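PDB 4KL0: inosine-uridine nucleoside N-ribohydrolase from Xanthomonas oryzae pv. oryzae, which binds calcium and probably hydrolyses the N-glycosidic bond of nucleosides, although its own activity is not established. Local coordinates for residues 7-19 with 360-372. Sequence-based numbering, arbitrary orientation.
Sequences VLTPTEAAVLREL and KARLLLSALAKAA
Val-15 drops into the hole framed by Lys-360, Leu-363, Leu-364 and Ala-367, its two methyls dividing the work. CG1 of Val-15, held between the backbone N and the carbonyl carbon (chi1 77°), rests over the helix backbone 3.9 Å from CA of Leu-364, while CG2 lies against the aliphatic part of Lys-360, 3.8 Å from its CD. Glu-12, one turn earlier, is the second knob, among Leu-363, Ser-366, Ala-367 and Lys-370. Its CG stands beside the backbone N, opposite the carbonyl carbon (chi1 -80°), and the extended chain carries the carboxylate out across Lys-370. OE1 of Glu-12 accepts from NZ of Lys-370 at 2.9 Å through its syn lone pair and from the backbone N of Thr-9 on the anti side, tilted out of the carboxylate plane; OE2 accepts from OG of Ser-366 at 2.6 Å, from above that plane, and more weakly from the same lysine. Three donors, through four bonds, thus fix the rotation of this buried group, and the lysine probably favours its charged form. The Thr-9 bond is half of a capping box, completed by Glu-12 N to OG1 of Thr-9 at 3.1 Å, so one glutamate both caps its own helix and clasps the neighbouring one. The axes of segments 10-19 and 360-372 cross at -91° and come within 8.6 Å of each other, joining the two ends of the nucleoside hydrolase-like chain on the periphery of its Rossmann-like fold, away from the calcium site. Ala-367 allows the close crossing, its CB 3.6 Å from O of Glu-12. On the inner side Leu-16 and Leu-19 meet Leu-368, which also packs on Ile-48 and Leu-52 of helix 41-54. Farther along, Lys-360, bent in mid-chain, brings NZ to OE2 of Glu-18 at 3.1 Å in a second salt bridge.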
# COMPACT_ATOMS: atom_id res chain seq x y z
N VAL A 7 16.38 -16.99 -4.79
CA VAL A 7 16.98 -17.56 -3.58
C VAL A 7 16.86 -16.58 -2.42
O VAL A 7 16.90 -15.33 -2.58
CB VAL A 7 18.47 -18.05 -3.75
CG1 VAL A 7 19.46 -16.88 -3.63
CG2 VAL A 7 18.84 -19.10 -2.70
N LEU A 8 16.72 -17.19 -1.26
CA LEU A 8 16.55 -16.57 0.03
C LEU A 8 17.73 -16.97 0.89
O LEU A 8 18.34 -18.02 0.65
CB LEU A 8 15.30 -17.15 0.64
CG LEU A 8 14.00 -16.85 -0.12
CD1 LEU A 8 12.85 -17.43 0.63
CD2 LEU A 8 13.88 -15.34 -0.21
N THR A 9 18.02 -16.16 1.91
CA THR A 9 19.02 -16.50 2.91
C THR A 9 18.42 -17.50 3.87
O THR A 9 17.20 -17.61 3.96
CB THR A 9 19.44 -15.26 3.76
OG1 THR A 9 18.34 -14.82 4.57
CG2 THR A 9 19.93 -14.14 2.87
N PRO A 10 19.27 -18.21 4.63
CA PRO A 10 18.67 -19.14 5.61
C PRO A 10 17.58 -18.54 6.46
O PRO A 10 16.53 -19.17 6.55
CB PRO A 10 19.86 -19.49 6.52
CG PRO A 10 21.03 -19.43 5.59
CD PRO A 10 20.75 -18.28 4.66
N THR A 11 17.80 -17.39 7.09
CA THR A 11 16.75 -16.84 7.93
C THR A 11 15.52 -16.34 7.13
O THR A 11 14.41 -16.33 7.63
CB THR A 11 17.26 -15.74 8.89
OG1 THR A 11 17.52 -14.52 8.17
CG2 THR A 11 18.52 -16.22 9.57
N GLU A 12 15.72 -15.91 5.89
CA GLU A 12 14.56 -15.51 5.06
C GLU A 12 13.75 -16.76 4.69
O GLU A 12 12.53 -16.77 4.78
CB GLU A 12 15.01 -14.81 3.78
CG GLU A 12 15.38 -13.35 4.03
CD GLU A 12 16.17 -12.75 2.87
OE1 GLU A 12 16.63 -13.49 1.93
OE2 GLU A 12 16.35 -11.51 2.94
N ALA A 13 14.46 -17.81 4.30
CA ALA A 13 13.79 -19.03 3.87
C ALA A 13 12.99 -19.58 5.06
O ALA A 13 11.86 -20.03 4.89
CB ALA A 13 14.81 -20.05 3.33
N ALA A 14 13.55 -19.51 6.27
CA ALA A 14 12.82 -19.96 7.47
C ALA A 14 11.57 -19.17 7.81
O ALA A 14 10.56 -19.72 8.31
CB ALA A 14 13.76 -19.98 8.69
N VAL A 15 11.59 -17.86 7.58
CA VAL A 15 10.42 -17.11 7.94
C VAL A 15 9.28 -17.38 6.94
O VAL A 15 8.14 -17.38 7.30
CB VAL A 15 10.67 -15.59 8.10
CG1 VAL A 15 10.78 -14.94 6.78
CG2 VAL A 15 9.54 -14.94 8.85
N LEU A 16 9.65 -17.69 5.70
CA LEU A 16 8.65 -17.96 4.69
C LEU A 16 8.07 -19.37 4.89
O LEU A 16 6.86 -19.58 4.75
CB LEU A 16 9.22 -17.76 3.29
CG LEU A 16 8.24 -18.11 2.18
CD1 LEU A 16 7.04 -17.15 2.19
CD2 LEU A 16 9.01 -18.01 0.85
N ARG A 17 8.91 -20.32 5.27
CA ARG A 17 8.40 -21.64 5.69
C ARG A 17 7.39 -21.52 6.84
O ARG A 17 6.31 -22.15 6.85
CB ARG A 17 9.58 -22.49 6.15
CG ARG A 17 9.27 -23.94 6.46
CD ARG A 17 10.59 -24.68 6.69
NE ARG A 17 11.44 -24.63 5.50
CZ ARG A 17 12.64 -24.05 5.43
NH1 ARG A 17 13.19 -23.47 6.52
NH2 ARG A 17 13.30 -24.04 4.28
N GLU A 18 7.73 -20.70 7.82
CA GLU A 18 6.85 -20.47 8.95
C GLU A 18 5.51 -19.84 8.56
O GLU A 18 4.44 -20.22 9.05
CB GLU A 18 7.56 -19.61 10.02
CG GLU A 18 6.65 -19.31 11.22
CD GLU A 18 7.26 -18.29 12.21
OE1 GLU A 18 8.38 -17.75 11.96
OE2 GLU A 18 6.60 -18.05 13.26
N LEU A 19 5.55 -18.84 7.68
CA LEU A 19 4.29 -18.26 7.24
C LEU A 19 3.45 -19.32 6.53
O LEU A 19 2.22 -19.36 6.66
CB LEU A 19 4.54 -17.09 6.29
CG LEU A 19 3.29 -16.56 5.59
CD1 LEU A 19 2.22 -16.00 6.55
CD2 LEU A 19 3.68 -15.53 4.56
N LYS A 360 11.00 -9.59 12.52
CA LYS A 360 10.36 -10.60 11.70
C LYS A 360 9.56 -9.96 10.53
O LYS A 360 9.55 -10.50 9.44
CB LYS A 360 9.45 -11.50 12.53
CG LYS A 360 8.75 -12.59 11.70
CD LYS A 360 8.73 -13.91 12.39
CE LYS A 360 7.69 -14.01 13.45
NZ LYS A 360 7.87 -15.32 14.16
N ALA A 361 8.88 -8.85 10.80
CA ALA A 361 8.23 -8.11 9.71
C ALA A 361 9.23 -7.70 8.64
O ALA A 361 8.97 -7.84 7.41
CB ALA A 361 7.47 -6.89 10.27
N ARG A 362 10.38 -7.17 9.05
CA ARG A 362 11.44 -6.82 8.09
C ARG A 362 11.89 -8.04 7.26
O ARG A 362 12.03 -7.95 6.03
CB ARG A 362 12.67 -6.27 8.81
CG ARG A 362 12.53 -4.88 9.41
CD ARG A 362 13.92 -4.40 9.92
NE ARG A 362 13.76 -3.19 10.73
CZ ARG A 362 13.67 -3.18 12.06
NH1 ARG A 362 13.75 -4.32 12.75
NH2 ARG A 362 13.51 -2.01 12.70
N LEU A 363 12.11 -9.17 7.94
CA LEU A 363 12.63 -10.37 7.30
C LEU A 363 11.57 -10.99 6.36
O LEU A 363 11.85 -11.38 5.22
CB LEU A 363 13.03 -11.38 8.40
CG LEU A 363 14.09 -12.41 8.11
CD1 LEU A 363 15.38 -11.73 7.69
CD2 LEU A 363 14.29 -13.19 9.40
N LEU A 364 10.33 -11.01 6.82
CA LEU A 364 9.21 -11.46 5.96
C LEU A 364 8.98 -10.59 4.72
O LEU A 364 8.77 -11.12 3.60
CB LEU A 364 7.94 -11.61 6.77
CG LEU A 364 6.79 -12.18 5.96
CD1 LEU A 364 7.12 -13.62 5.52
CD2 LEU A 364 5.54 -12.14 6.79
N LEU A 365 9.03 -9.27 4.88
CA LEU A 365 8.95 -8.39 3.70
C LEU A 365 10.06 -8.72 2.72
O LEU A 365 9.79 -8.87 1.52
CB LEU A 365 9.02 -6.90 4.09
CG LEU A 365 7.77 -6.39 4.79
CD1 LEU A 365 8.07 -5.05 5.50
CD2 LEU A 365 6.53 -6.20 3.88
N SER A 366 11.32 -8.88 3.18
CA SER A 366 12.42 -9.23 2.26
C SER A 366 12.19 -10.61 1.61
O SER A 366 12.37 -10.76 0.39
CB SER A 366 13.78 -9.14 2.99
OG SER A 366 14.85 -9.52 2.11
N ALA A 367 11.80 -11.60 2.41
CA ALA A 367 11.52 -12.95 1.86
C ALA A 367 10.45 -12.93 0.78
O ALA A 367 10.65 -13.50 -0.31
CB ALA A 367 11.15 -13.92 2.97
N LEU A 368 9.33 -12.24 1.04
CA LEU A 368 8.26 -12.21 0.07
C LEU A 368 8.69 -11.49 -1.21
O LEU A 368 8.39 -11.97 -2.30
CB LEU A 368 7.03 -11.57 0.69
CG LEU A 368 6.34 -12.29 1.87
CD1 LEU A 368 5.40 -11.32 2.56
CD2 LEU A 368 5.55 -13.52 1.40
N ALA A 369 9.35 -10.33 -1.09
CA ALA A 369 9.70 -9.60 -2.31
C ALA A 369 10.73 -10.39 -3.15
O ALA A 369 10.59 -10.50 -4.39
CB ALA A 369 10.21 -8.29 -1.99
N LYS A 370 11.71 -11.00 -2.49
CA LYS A 370 12.69 -11.76 -3.28
C LYS A 370 12.09 -12.98 -3.95
O LYS A 370 12.40 -13.28 -5.13
CB LYS A 370 13.88 -12.24 -2.44
CG LYS A 370 14.78 -11.15 -1.94
CD LYS A 370 15.75 -11.75 -0.92
CE LYS A 370 16.89 -10.82 -0.58
NZ LYS A 370 17.92 -11.53 0.31
N ALA A 371 11.20 -13.70 -3.24
CA ALA A 371 10.57 -14.88 -3.83
C ALA A 371 9.68 -14.49 -5.03
O ALA A 371 9.62 -15.21 -6.05
CB ALA A 371 9.77 -15.67 -2.76
N ALA A 372 9.04 -13.32 -4.93
CA ALA A 372 8.11 -12.85 -5.93
C ALA A 372 8.84 -12.55 -7.24
O ALA A 372 8.23 -12.61 -8.32
CB ALA A 372 7.35 -11.58 -5.41
O HOH W 1 18.74 -13.78 -0.92